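Local coordinates for protein tapirin (Caldicellulosiruptor hydrothermalis, PDB 6N2C) that probably binds cellulose through its beta-helical C-terminal domain, consistent with a role in attaching the cell to plant biomass, and carries a zinc ion, at residues L274-I280 with L293-D299; C396-I400 with I417-P423; I471-K475 with L486-G490. Numbering follows the deposited sequence.

Contact 1 of 3, residues L274-I280 with L293-D299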
ATOM      1  N   LEU A 274      -1.273  -4.716  -3.051  1.00 14.51           N
ATOM      2  CA  LEU A 274      -1.252  -3.334  -2.505  1.00 14.39           C
ATOM      3  C   LEU A 274      -2.325  -2.645  -3.229  1.00 13.01           C
ATOM      4  O   LEU A 274      -2.298  -2.593  -4.490  1.00 15.20           O
ATOM      5  CB  LEU A 274       0.137  -2.695  -2.833  1.00 13.81           C
ATOM      6  CG  LEU A 274       0.337  -1.272  -2.408  1.00 15.72           C
ATOM      7  CD1 LEU A 274       0.209  -1.226  -0.904  1.00 15.94           C
ATOM      8  CD2 LEU A 274       1.710  -0.822  -2.786  1.00 16.16           C
ATOM      9  N   PHE A 275      -3.325  -2.115  -2.509  1.00 13.77           N
ATOM     10  CA  PHE A 275      -4.505  -1.554  -3.140  1.00 14.00           C
ATOM     11  C   PHE A 275      -4.844  -0.260  -2.465  1.00 15.56           C
ATOM     12  O   PHE A 275      -5.062  -0.256  -1.253  1.00 14.47           O
ATOM     13  CB  PHE A 275      -5.697  -2.555  -2.990  1.00 14.35           C
ATOM     14  CG  PHE A 275      -6.837  -2.297  -3.874  1.00 14.74           C
ATOM     15  CD1 PHE A 275      -7.643  -1.153  -3.703  1.00 13.80           C
ATOM     16  CD2 PHE A 275      -7.137  -3.168  -4.934  1.00 14.52           C
ATOM     17  CE1 PHE A 275      -8.717  -0.902  -4.557  1.00 18.03           C
ATOM     18  CE2 PHE A 275      -8.204  -2.899  -5.742  1.00 15.92           C
ATOM     19  CZ  PHE A 275      -8.976  -1.779  -5.588  1.00 16.36           C
ATOM     20  N   SER A 276      -4.999   0.817  -3.241  1.00 14.45           N
ATOM     21  CA  SER A 276      -5.507   2.055  -2.689  1.00 14.30           C
ATOM     22  C   SER A 276      -6.542   2.634  -3.631  1.00 15.98           C
ATOM     23  O   SER A 276      -6.409   2.548  -4.832  1.00 16.88           O
ATOM     24  CB  SER A 276      -4.421   3.099  -2.444  1.00 15.93           C
ATOM     25  OG  SER A 276      -4.921   4.226  -1.750  1.00 15.67           O
ATOM     26  N   ASP A 277      -7.618   3.189  -3.094  1.00 14.01           N
ATOM     27  CA  ASP A 277      -8.497   3.973  -3.908  1.00 16.49           C
ATOM     28  C   ASP A 277      -7.968   5.383  -4.176  1.00 17.97           C
ATOM     29  O   ASP A 277      -8.674   6.150  -4.907  1.00 19.92           O
ATOM     30  CB  ASP A 277      -9.870   4.063  -3.291  1.00 17.16           C
ATOM     31  CG  ASP A 277     -10.554   2.667  -3.184  1.00 20.77           C
ATOM     32  OD1 ASP A 277     -10.449   1.939  -4.174  1.00 24.26           O
ATOM     33  OD2 ASP A 277     -11.258   2.402  -2.140  1.00 26.05           O
ATOM     34  N   GLY A 278      -6.835   5.737  -3.619  1.00 18.16           N
ATOM     35  CA  GLY A 278      -6.269   7.116  -3.703  1.00 15.98           C
ATOM     36  C   GLY A 278      -4.912   7.141  -4.381  1.00 17.28           C
ATOM     37  O   GLY A 278      -4.558   6.316  -5.212  1.00 15.14           O
ATOM     38  N   THR A 279      -4.131   8.120  -3.979  1.00 16.04           N
ATOM     39  CA  THR A 279      -2.837   8.370  -4.586  1.00 16.57           C
ATOM     40  C   THR A 279      -1.736   7.795  -3.726  1.00 15.04           C
ATOM     41  O   THR A 279      -1.752   7.975  -2.511  1.00 16.44           O
ATOM     42  CB  THR A 279      -2.661   9.882  -4.768  1.00 16.79           C
ATOM     43  OG1 THR A 279      -3.609  10.362  -5.709  1.00 16.72           O
ATOM     44  CG2 THR A 279      -1.343  10.237  -5.294  1.00 16.76           C
ATOM     45  N   ILE A 280      -0.791   7.125  -4.361  1.00 14.22           N
ATOM     46  CA  ILE A 280       0.410   6.639  -3.786  1.00 15.56           C
ATOM     47  C   ILE A 280       1.492   7.563  -4.228  1.00 15.98           C
ATOM     48  O   ILE A 280       1.717   7.679  -5.441  1.00 16.73           O
ATOM     49  CB  ILE A 280       0.742   5.168  -4.209  1.00 14.33           C
ATOM     50  CG1 ILE A 280      -0.404   4.238  -3.739  1.00 16.00           C
ATOM     51  CG2 ILE A 280       2.116   4.763  -3.628  1.00 13.50           C
ATOM     52  CD1 ILE A 280      -0.139   2.783  -4.179  1.00 16.68           C
ATOM     53  N   LEU A 293      -0.450  -4.288  -7.735  1.00 15.24           N
ATOM     54  CA  LEU A 293      -0.673  -2.955  -7.211  1.00 13.89           C
ATOM     55  C   LEU A 293      -1.841  -2.350  -7.970  1.00 15.96           C
ATOM     56  O   LEU A 293      -1.870  -2.305  -9.206  1.00 17.22           O
ATOM     57  CB  LEU A 293       0.645  -2.144  -7.393  1.00 16.40           C
ATOM     58  CG  LEU A 293       0.640  -0.706  -6.891  1.00 18.08           C
ATOM     59  CD1 LEU A 293       2.087  -0.238  -6.735  1.00 17.65           C
ATOM     60  CD2 LEU A 293      -0.096   0.266  -7.734  1.00 21.47           C
ATOM     61  N   PHE A 294      -2.845  -1.874  -7.218  1.00 13.78           N
ATOM     62  CA  PHE A 294      -3.917  -1.136  -7.774  1.00 14.13           C
ATOM     63  C   PHE A 294      -3.952   0.250  -7.098  1.00 13.61           C
ATOM     64  O   PHE A 294      -3.846   0.328  -5.884  1.00 13.05           O
ATOM     65  CB  PHE A 294      -5.304  -1.772  -7.456  1.00 14.21           C
ATOM     66  CG  PHE A 294      -5.576  -3.125  -8.065  1.00 16.54           C
ATOM     67  CD1 PHE A 294      -4.884  -4.232  -7.592  1.00 16.55           C
ATOM     68  CD2 PHE A 294      -6.633  -3.322  -8.973  1.00 17.56           C
ATOM     69  CE1 PHE A 294      -5.217  -5.517  -8.058  1.00 18.59           C
ATOM     70  CE2 PHE A 294      -6.934  -4.579  -9.408  1.00 18.30           C
ATOM     71  CZ  PHE A 294      -6.232  -5.659  -8.964  1.00 17.71           C
ATOM     72  N   CYS A 295      -4.163   1.350  -7.853  1.00 14.32           N
ATOM     73  CA  CYS A 295      -4.318   2.632  -7.205  1.00 14.87           C
ATOM     74  C   CYS A 295      -5.013   3.585  -8.130  1.00 16.08           C
ATOM     75  O   CYS A 295      -5.162   3.268  -9.302  1.00 14.87           O
ATOM     76  CB  CYS A 295      -2.982   3.219  -6.635  1.00 15.18           C
ATOM     77  SG  CYS A 295      -1.841   3.621  -8.018  0.91 17.57           S
ATOM     78  N   ASP A 296      -5.474   4.727  -7.648  1.00 14.92           N
ATOM     79  CA  ASP A 296      -5.964   5.719  -8.590  1.00 15.82           C
ATOM     80  C   ASP A 296      -4.779   6.341  -9.353  1.00 16.48           C
ATOM     81  O   ASP A 296      -4.772   6.382 -10.590  1.00 16.08           O
ATOM     82  CB  ASP A 296      -6.748   6.794  -7.923  1.00 17.29           C
ATOM     83  CG  ASP A 296      -7.152   7.918  -8.844  1.00 20.57           C
ATOM     84  OD1 ASP A 296      -7.930   7.727  -9.787  1.00 22.59           O
ATOM     85  OD2 ASP A 296      -6.640   9.031  -8.620  1.00 23.65           O
ATOM     86  N   THR A 297      -3.856   6.871  -8.605  1.00 17.20           N
ATOM     87  CA  THR A 297      -2.749   7.604  -9.147  1.00 16.00           C
ATOM     88  C   THR A 297      -1.502   7.082  -8.467  1.00 17.85           C
ATOM     89  O   THR A 297      -1.430   6.959  -7.250  1.00 17.63           O
ATOM     90  CB  THR A 297      -2.874   9.089  -8.880  1.00 17.78           C
ATOM     91  OG1 THR A 297      -3.965   9.652  -9.610  1.00 18.19           O
ATOM     92  CG2 THR A 297      -1.595   9.862  -9.255  1.00 17.95           C
ATOM     93  N   LEU A 298      -0.474   6.761  -9.241  1.00 15.15           N
ATOM     94  CA  LEU A 298       0.868   6.472  -8.719  1.00 16.13           C
ATOM     95  C   LEU A 298       1.871   7.591  -9.135  1.00 17.33           C
ATOM     96  O   LEU A 298       2.067   7.765 -10.323  1.00 14.90           O
ATOM     97  CB  LEU A 298       1.380   5.119  -9.209  1.00 15.49           C
ATOM     98  CG  LEU A 298       2.818   4.705  -8.816  1.00 14.81           C
ATOM     99  CD1 LEU A 298       3.046   4.809  -7.333  1.00 14.83           C
ATOM    100  CD2 LEU A 298       3.107   3.290  -9.316  1.00 17.49           C
ATOM    101  N   ASP A 299       2.345   8.343  -8.142  1.00 16.91           N
ATOM    102  CA  ASP A 299       3.241   9.535  -8.334  1.00 17.36           C
ATOM    103  C   ASP A 299       4.664   9.189  -7.969  1.00 20.15           C
ATOM    104  O   ASP A 299       4.973   8.903  -6.800  1.00 19.16           O
ATOM    105  CB  ASP A 299       2.710  10.742  -7.527  1.00 18.56           C
ATOM    106  CG  ASP A 299       1.608  11.506  -8.237  1.00 20.44           C
ATOM    107  OD1 ASP A 299       1.482  11.452  -9.455  1.00 23.20           O
ATOM    108  OD2 ASP A 299       0.872  12.244  -7.551  1.00 24.14           O
TER
HETATM  109  O   HOH W   1      -6.315   9.715  -6.005  0.97 17.44           O
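A one-residue slip in register marks this pairing of two corners: Phe-275 lies beside Phe-294, but beyond the bend Thr-279 faces Thr-297, so 274-280 spends one residue more on its turn. Two parallel ladders result. In the first, Phe-294 N donates to Leu-274 O (2.9 Å) and Ser-276 N to Phe-294 O (2.9 Å); in the second, Ile-280 N donates to Thr-297 O (3.0 Å) and Asp-299 N to Ile-280 O (2.9 Å). Between them Asp-296 N reaches Gly-278 O at 3.0 Å, and an ST turn, Gly-278 N to Ser-276 OG (3.1 Å), shapes the longer corner; Ser-276 OG also bonds Thr-255 OG1 of the preceding coil. Such parallel stacking of successive coils, bending from one sheet into the next, is the hallmark of a parallel beta-helix. Inside the coil, Ile-280 CD1 packs on Cys-295 CB (3.8 Å), Ile-280 CG2 on Leu-298 CD1 (3.8 Å) and Leu-274 CD2 on Leu-293 CD1 (4.0 Å). On the other face of the first sheet the rings of Phe-275 and Phe-294 are slid apart, centroids 4.9 Å and planes 26°, with Phe-294 CB over the Phe-275 ring in a CH-pi contact; Phe-313 and Tyr-315 of the next coil continue this aromatic row.

Contact 2 of 3, residues C396-I400 with I417-P423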
ATOM      1  N   CYS A 396      -0.581   2.226 -31.575  1.00 18.33           N
ATOM      2  CA  CYS A 396      -1.300   3.406 -31.217  1.00 20.12           C
ATOM      3  C   CYS A 396      -2.627   3.362 -32.034  1.00 22.63           C
ATOM      4  O   CYS A 396      -2.589   3.480 -33.263  1.00 20.51           O
ATOM      5  CB  CYS A 396      -0.517   4.693 -31.535  1.00 19.94           C
ATOM      6  SG  CYS A 396      -1.453   6.180 -31.214  1.00 22.41           S
ATOM      7  N   SER A 397      -3.792   3.241 -31.376  1.00 18.72           N
ATOM      8  CA  SER A 397      -5.086   3.198 -32.091  1.00 19.93           C
ATOM      9  C   SER A 397      -5.675   4.536 -32.354  1.00 20.19           C
ATOM     10  O   SER A 397      -6.627   4.641 -33.149  1.00 23.89           O
ATOM     11  CB  SER A 397      -6.053   2.396 -31.239  1.00 21.65           C
ATOM     12  OG  SER A 397      -6.165   3.050 -29.957  1.00 20.90           O
ATOM     13  N   GLY A 398      -5.170   5.628 -31.709  1.00 17.78           N
ATOM     14  CA  GLY A 398      -5.751   6.943 -31.819  1.00 19.99           C
ATOM     15  C   GLY A 398      -4.856   7.845 -32.633  1.00 22.12           C
ATOM     16  O   GLY A 398      -4.637   7.582 -33.796  1.00 21.23           O
ATOM     17  N   THR A 399      -4.260   8.863 -32.003  1.00 17.83           N
ATOM     18  CA  THR A 399      -3.447   9.826 -32.732  1.00 18.46           C
ATOM     19  C   THR A 399      -2.070   9.869 -32.064  1.00 17.91           C
ATOM     20  O   THR A 399      -1.938   9.840 -30.807  1.00 17.77           O
ATOM     21  CB  THR A 399      -4.163  11.174 -32.605  1.00 21.52           C
ATOM     22  OG1 THR A 399      -5.447  11.071 -33.273  1.00 23.02           O
ATOM     23  CG2 THR A 399      -3.356  12.279 -33.199  1.00 23.00           C
ATOM     24  N   ILE A 400      -1.042  10.009 -32.890  1.00 18.75           N
ATOM     25  CA  ILE A 400       0.339  10.277 -32.438  1.00 20.39           C
ATOM     26  C   ILE A 400       0.558  11.771 -32.679  1.00 21.12           C
ATOM     27  O   ILE A 400       0.423  12.263 -33.848  1.00 21.32           O
ATOM     28  CB  ILE A 400       1.352   9.494 -33.246  1.00 21.26           C
ATOM     29  CG1 ILE A 400       1.145   8.022 -33.051  1.00 21.53           C
ATOM     30  CG2 ILE A 400       2.796   9.826 -32.868  1.00 21.07           C
ATOM     31  CD1 ILE A 400       2.084   7.088 -33.745  1.00 21.95           C
ATOM     32  N   ILE A 417       6.169   0.761 -35.070  1.00 19.49           N
ATOM     33  CA  ILE A 417       5.144   1.583 -34.471  1.00 19.39           C
ATOM     34  C   ILE A 417       3.949   1.388 -35.402  1.00 20.51           C
ATOM     35  O   ILE A 417       3.881   1.990 -36.505  1.00 21.45           O
ATOM     36  CB  ILE A 417       5.549   3.040 -34.340  1.00 20.13           C
ATOM     37  CG1 ILE A 417       6.803   3.195 -33.455  1.00 22.50           C
ATOM     38  CG2 ILE A 417       4.374   3.923 -33.881  1.00 21.13           C
ATOM     39  CD1 ILE A 417       7.445   4.570 -33.522  1.00 22.34           C
ATOM     40  N   GLU A 418       2.967   0.597 -34.956  1.00 19.15           N
ATOM     41  CA  GLU A 418       1.780   0.309 -35.731  1.00 17.98           C
ATOM     42  C   GLU A 418       0.704   1.259 -35.307  1.00 20.87           C
ATOM     43  O   GLU A 418       0.360   1.327 -34.117  1.00 20.90           O
ATOM     44  CB  GLU A 418       1.365  -1.138 -35.470  1.00 21.24           C
ATOM     45  CG  GLU A 418       0.136  -1.561 -36.276  1.00 23.92           C
ATOM     46  CD  GLU A 418      -0.320  -2.978 -36.059  1.00 30.27           C
ATOM     47  OE1 GLU A 418       0.236  -3.605 -35.162  1.00 30.58           O
ATOM     48  OE2 GLU A 418      -1.257  -3.453 -36.812  1.00 28.83           O
ATOM     49  N   CYS A 419       0.198   2.035 -36.231  1.00 18.62           N
ATOM     50  CA  CYS A 419      -0.672   3.147 -35.848  1.00 19.11           C
ATOM     51  C   CYS A 419      -1.790   3.344 -36.883  1.00 21.31           C
ATOM     52  O   CYS A 419      -1.651   2.972 -38.038  1.00 22.35           O
ATOM     53  CB  CYS A 419       0.168   4.361 -35.640  1.00 21.99           C
ATOM     54  SG  CYS A 419       1.058   4.946 -37.135  1.00 23.31           S
ATOM     55  N   ARG A 420      -2.885   3.864 -36.416  1.00 20.73           N
ATOM     56  CA  ARG A 420      -4.066   4.146 -37.236  1.00 20.86           C
ATOM     57  C   ARG A 420      -3.707   5.093 -38.380  1.00 22.99           C
ATOM     58  O   ARG A 420      -4.148   4.892 -39.526  1.00 23.70           O
ATOM     59  CB  ARG A 420      -5.148   4.698 -36.318  1.00 23.51           C
ATOM     60  CG  ARG A 420      -6.387   5.232 -37.074  1.00 23.55           C
ATOM     61  CD  ARG A 420      -7.266   6.080 -36.205  1.00 24.58           C
ATOM     62  NE  ARG A 420      -6.700   7.369 -35.831  1.00 25.15           N
ATOM     63  CZ  ARG A 420      -6.719   8.493 -36.553  1.00 28.14           C
ATOM     64  NH1 ARG A 420      -7.278   8.572 -37.800  1.00 27.29           N
ATOM     65  NH2 ARG A 420      -6.154   9.576 -36.034  1.00 28.75           N
ATOM     66  N   SER A 421      -2.858   6.111 -38.089  1.00 22.22           N
ATOM     67  CA  SER A 421      -2.556   7.203 -39.029  1.00 21.24           C
ATOM     68  C   SER A 421      -1.118   7.635 -38.738  1.00 24.00           C
ATOM     69  O   SER A 421      -0.785   8.073 -37.615  1.00 22.89           O
ATOM     70  CB  SER A 421      -3.501   8.350 -38.869  1.00 24.19           C
ATOM     71  OG  SER A 421      -3.282   9.366 -39.842  1.00 26.75           O
ATOM     72  N   ILE A 422      -0.263   7.424 -39.706  1.00 22.02           N
ATOM     73  CA  ILE A 422       1.106   7.939 -39.622  1.00 23.48           C
ATOM     74  C   ILE A 422       1.096   9.499 -39.605  1.00 24.31           C
ATOM     75  O   ILE A 422       0.501  10.133 -40.501  1.00 25.60           O
ATOM     76  CB  ILE A 422       1.942   7.418 -40.776  1.00 23.83           C
ATOM     77  CG1 ILE A 422       2.100   5.882 -40.650  1.00 25.79           C
ATOM     78  CG2 ILE A 422       3.373   7.981 -40.701  1.00 24.62           C
ATOM     79  CD1 ILE A 422       2.821   5.249 -41.828  1.00 24.68           C
ATOM     80  N   PRO A 423       1.724  10.103 -38.567  1.00 21.27           N
ATOM     81  CA  PRO A 423       1.661  11.583 -38.436  1.00 23.20           C
ATOM     82  C   PRO A 423       2.632  12.245 -39.390  1.00 21.14           C
ATOM     83  O   PRO A 423       3.496  11.588 -39.951  1.00 21.77           O
ATOM     84  CB  PRO A 423       2.050  11.827 -36.993  1.00 21.23           C
ATOM     85  CG  PRO A 423       2.931  10.671 -36.623  1.00 21.00           C
ATOM     86  CD  PRO A 423       2.429   9.493 -37.415  1.00 21.54           C
TER
HETATM   87  O   HOH W   2      -2.349   6.907 -35.137  0.99 22.43           O
HETATM   88  O   HOH W   3      -1.658   9.938 -35.816  0.99 23.77           O
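Backbone pairing is brief here. Cys-396 and Cys-419 form a single parallel bridge, their CA atoms 4.7 Å apart, in which Cys-396 N donates to Glu-418 O (2.9 Å) and Arg-420 N to Cys-396 O (3.2 Å). Past this point the chains diverge, and Arg-420 takes over the polar link: its NE donates to Gly-398 O at 2.9 Å and its NH2 to Thr-399 OG1 at 3.2 Å, so the guanidinium meets the turn edge-on. Two waters fill the widening gap. Water 2 donates to Gly-398 O (2.7 Å) and accepts from Ser-421 N (3.1 Å); water 3 accepts from Ile-400 N (3.0 Å) and donates to Ser-421 O (2.7 Å), so beyond the bridge Gly-398 and Ile-400 are linked to Ser-421 through water. The apolar contacts centre on Ile-400, whose CD1 rests on Cys-419 CB (3.8 Å) and Ile-417 CG2 (3.9 Å), while its CG2 meets Pro-423 CG at 3.9 Å. Cys-396 CB and Cys-419 CB touch at 4.2 Å, and the two residues form no disulfide. This is where the regular parallel beta-helix frays: strand 400-403 is an outermost strand of its sheet within this chain, and 420-423 runs beside it as loop. Beyond lies strand 434-436, one edge of the longest sheet, whose Phe-434 packs against Ile-400, Ile-417 and Ile-422.

Contact 3 of 3, residues I471-K475 with L486-G490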
ATOM      1  N   ILE A 471     -19.811  -3.373  24.142  1.00 16.64           N
ATOM      2  CA  ILE A 471     -19.223  -3.274  25.459  1.00 17.23           C
ATOM      3  C   ILE A 471     -20.175  -2.380  26.287  1.00 19.06           C
ATOM      4  O   ILE A 471     -20.164  -1.157  26.104  1.00 17.64           O
ATOM      5  CB  ILE A 471     -17.825  -2.639  25.442  1.00 17.71           C
ATOM      6  CG1 ILE A 471     -16.835  -3.441  24.596  1.00 14.86           C
ATOM      7  CG2 ILE A 471     -17.308  -2.450  26.819  1.00 18.10           C
ATOM      8  CD1 ILE A 471     -15.629  -2.655  24.263  1.00 14.27           C
ATOM      9  N   VAL A 472     -20.985  -3.015  27.166  1.00 19.85           N
ATOM     10  CA  VAL A 472     -21.953  -2.285  28.032  1.00 22.36           C
ATOM     11  C   VAL A 472     -21.568  -2.365  29.493  1.00 24.67           C
ATOM     12  O   VAL A 472     -22.237  -1.782  30.332  1.00 25.10           O
ATOM     13  CB  VAL A 472     -23.401  -2.773  27.761  1.00 24.25           C
ATOM     14  CG1 VAL A 472     -23.720  -2.560  26.299  1.00 25.50           C
ATOM     15  CG2 VAL A 472     -23.597  -4.241  28.141  1.00 26.96           C
ATOM     16  N   GLU A 473     -20.509  -3.132  29.801  0.59 21.66           N
ATOM     17  CA  GLU A 473     -19.971  -3.292  31.156  0.59 23.66           C
ATOM     18  C   GLU A 473     -18.471  -3.306  31.076  0.59 23.70           C
ATOM     19  O   GLU A 473     -17.900  -3.709  30.047  0.59 23.62           O
ATOM     20  CB  GLU A 473     -20.472  -4.621  31.807  0.59 25.27           C
ATOM     21  CG  GLU A 473     -19.766  -5.930  31.433  0.59 25.46           C
ATOM     22  CD  GLU A 473     -20.222  -7.150  32.274  0.59 29.47           C
ATOM     23  OE1 GLU A 473     -21.169  -6.981  33.121  0.59 29.49           O
ATOM     24  OE2 GLU A 473     -19.640  -8.272  32.108  0.59 22.27           O
ATOM     25  N   ASP A 474     -17.812  -2.900  32.152  1.00 21.09           N
ATOM     26  CA  ASP A 474     -16.395  -3.126  32.254  1.00 21.84           C
ATOM     27  C   ASP A 474     -16.090  -4.575  32.712  1.00 22.33           C
ATOM     28  O   ASP A 474     -16.885  -5.184  33.496  1.00 21.48           O
ATOM     29  CB  ASP A 474     -15.753  -2.193  33.282  1.00 19.91           C
ATOM     30  CG  ASP A 474     -15.816  -0.737  32.890  1.00 25.91           C
ATOM     31  OD1 ASP A 474     -16.078  -0.389  31.700  1.00 22.28           O
ATOM     32  OD2 ASP A 474     -15.542   0.093  33.773  1.00 28.41           O
ATOM     33  N   LYS A 475     -14.971  -5.150  32.228  1.00 19.99           N
ATOM     34  CA  LYS A 475     -14.552  -6.498  32.692  1.00 20.06           C
ATOM     35  C   LYS A 475     -13.075  -6.331  32.977  1.00 19.76           C
ATOM     36  O   LYS A 475     -12.264  -6.167  32.052  1.00 19.78           O
ATOM     37  CB  LYS A 475     -14.849  -7.517  31.662  1.00 18.44           C
ATOM     38  CG  LYS A 475     -14.540  -8.981  31.974  1.00 20.94           C
ATOM     39  CD  LYS A 475     -15.398  -9.476  33.154  1.00 20.90           C
ATOM     40  CE  LYS A 475     -15.308 -10.974  33.224  1.00 24.19           C
ATOM     41  NZ  LYS A 475     -16.029 -11.394  34.451  1.00 27.99           N
ATOM     42  N   LEU A 486      -8.231  -5.692  30.042  1.00 15.35           N
ATOM     43  CA  LEU A 486      -9.230  -4.700  30.337  1.00 17.28           C
ATOM     44  C   LEU A 486     -10.186  -4.622  29.168  1.00 15.69           C
ATOM     45  O   LEU A 486      -9.768  -4.414  28.009  1.00 15.11           O
ATOM     46  CB  LEU A 486      -8.547  -3.340  30.624  1.00 19.70           C
ATOM     47  CG  LEU A 486      -9.455  -2.111  30.694  1.00 20.62           C
ATOM     48  CD1 LEU A 486     -10.380  -2.262  31.895  1.00 20.75           C
ATOM     49  CD2 LEU A 486      -8.717  -0.779  30.607  1.00 21.05           C
ATOM     50  N   VAL A 487     -11.508  -4.755  29.495  1.00 14.70           N
ATOM     51  CA  VAL A 487     -12.606  -4.504  28.593  1.00 15.20           C
ATOM     52  C   VAL A 487     -13.300  -3.298  29.230  1.00 17.34           C
ATOM     53  O   VAL A 487     -13.761  -3.435  30.356  1.00 18.77           O
ATOM     54  CB  VAL A 487     -13.595  -5.665  28.378  1.00 14.07           C
ATOM     55  CG1 VAL A 487     -14.545  -5.371  27.205  1.00 14.89           C
ATOM     56  CG2 VAL A 487     -12.844  -6.991  28.030  1.00 15.07           C
ATOM     57  N   SER A 488     -13.275  -2.148  28.496  1.00 14.95           N
ATOM     58  CA  SER A 488     -13.658  -0.878  29.077  1.00 16.50           C
ATOM     59  C   SER A 488     -14.737  -0.182  28.298  1.00 19.03           C
ATOM     60  O   SER A 488     -14.648  -0.101  27.081  1.00 15.20           O
ATOM     61  CB  SER A 488     -12.460   0.013  29.190  1.00 16.56           C
ATOM     62  OG  SER A 488     -12.809   1.261  29.868  1.00 19.46           O
ATOM     63  N   THR A 489     -15.732   0.370  29.032  1.00 17.61           N
ATOM     64  CA  THR A 489     -16.757   1.224  28.431  1.00 20.78           C
ATOM     65  C   THR A 489     -16.161   2.604  28.188  1.00 21.29           C
ATOM     66  O   THR A 489     -16.777   3.406  27.446  1.00 23.02           O
ATOM     67  CB  THR A 489     -18.011   1.381  29.323  1.00 21.50           C
ATOM     68  OG1 THR A 489     -17.586   1.901  30.577  1.00 21.02           O
ATOM     69  CG2 THR A 489     -18.755   0.098  29.540  1.00 23.00           C
ATOM     70  N   GLY A 490     -15.012   2.939  28.764  1.00 21.99           N
ATOM     71  CA  GLY A 490     -14.437   4.243  28.625  1.00 30.04           C
ATOM     72  C   GLY A 490     -14.988   5.284  29.617  1.00 36.34           C
ATOM     73  O   GLY A 490     -14.629   6.423  29.541  1.00 48.74           O
TER
HETATM   74  O   HOH W   4     -14.769   2.639  32.045  1.00 35.70           O
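Asp-474 OD1 takes two hydrogen bonds from one residue, from Thr-489 N at 2.8 Å and from Thr-489 OG1 at 3.0 Å, and so fixes the chain as it leaves strand 483-488. Next to it, Lys-475 and Val-487 form an antiparallel hydrogen-bonded pair, a single bridge in which Lys-475 N donates to Val-487 O (2.8 Å) and Val-487 N to Lys-475 O (3.0 Å). Ser-488 OG, which also bonds Asp-495, accepts from Gly-490 N (3.0 Å) to make an ST turn, and Gly-490 has the positive phi that suits glycine. Further out, Ile-471 of the loop points toward the strand segment: its CG1 lies 4.0 Å from Val-487 CG1 and its CG2 4.0 Å from Thr-489 CG2. Val-487 also touches Leu-559 and Leu-563 of helix 557-565. Within this chain, strand 483-488 is the last of the long parallel sheet of the beta-helix, bonded on its inner side to strand 513-518, and the loop lies along its other edge, running against the sheet's direction. With backbone N and O of Val-487 both bonded to Lys-475 and a carboxylate supplied to Thr-489, directional polar bonds join this outer edge to the loop, with a small apolar patch beside them.

Overall arrangement
From the N-terminal end of the modelled chain, the coils of the beta-helix stack until contact 1 joins two of them near the middle of the rod, closing one turn through strand 287-290. Contact 2 closes a similar circuit through strands 400-403 and 411-413, at one end of the long parallel sheet. The chain then passes through helix 451-457 and reaches the opposite end, where contact 3 closes a short loop back onto strand 483-488. The three follow in series, neither nested nor crossing. All reach the same sheet; contacts 2 and 3 have centres about 67 Å apart on opposite sides of the chain's centre, so these two lie toward the two ends, with contact 1 between them.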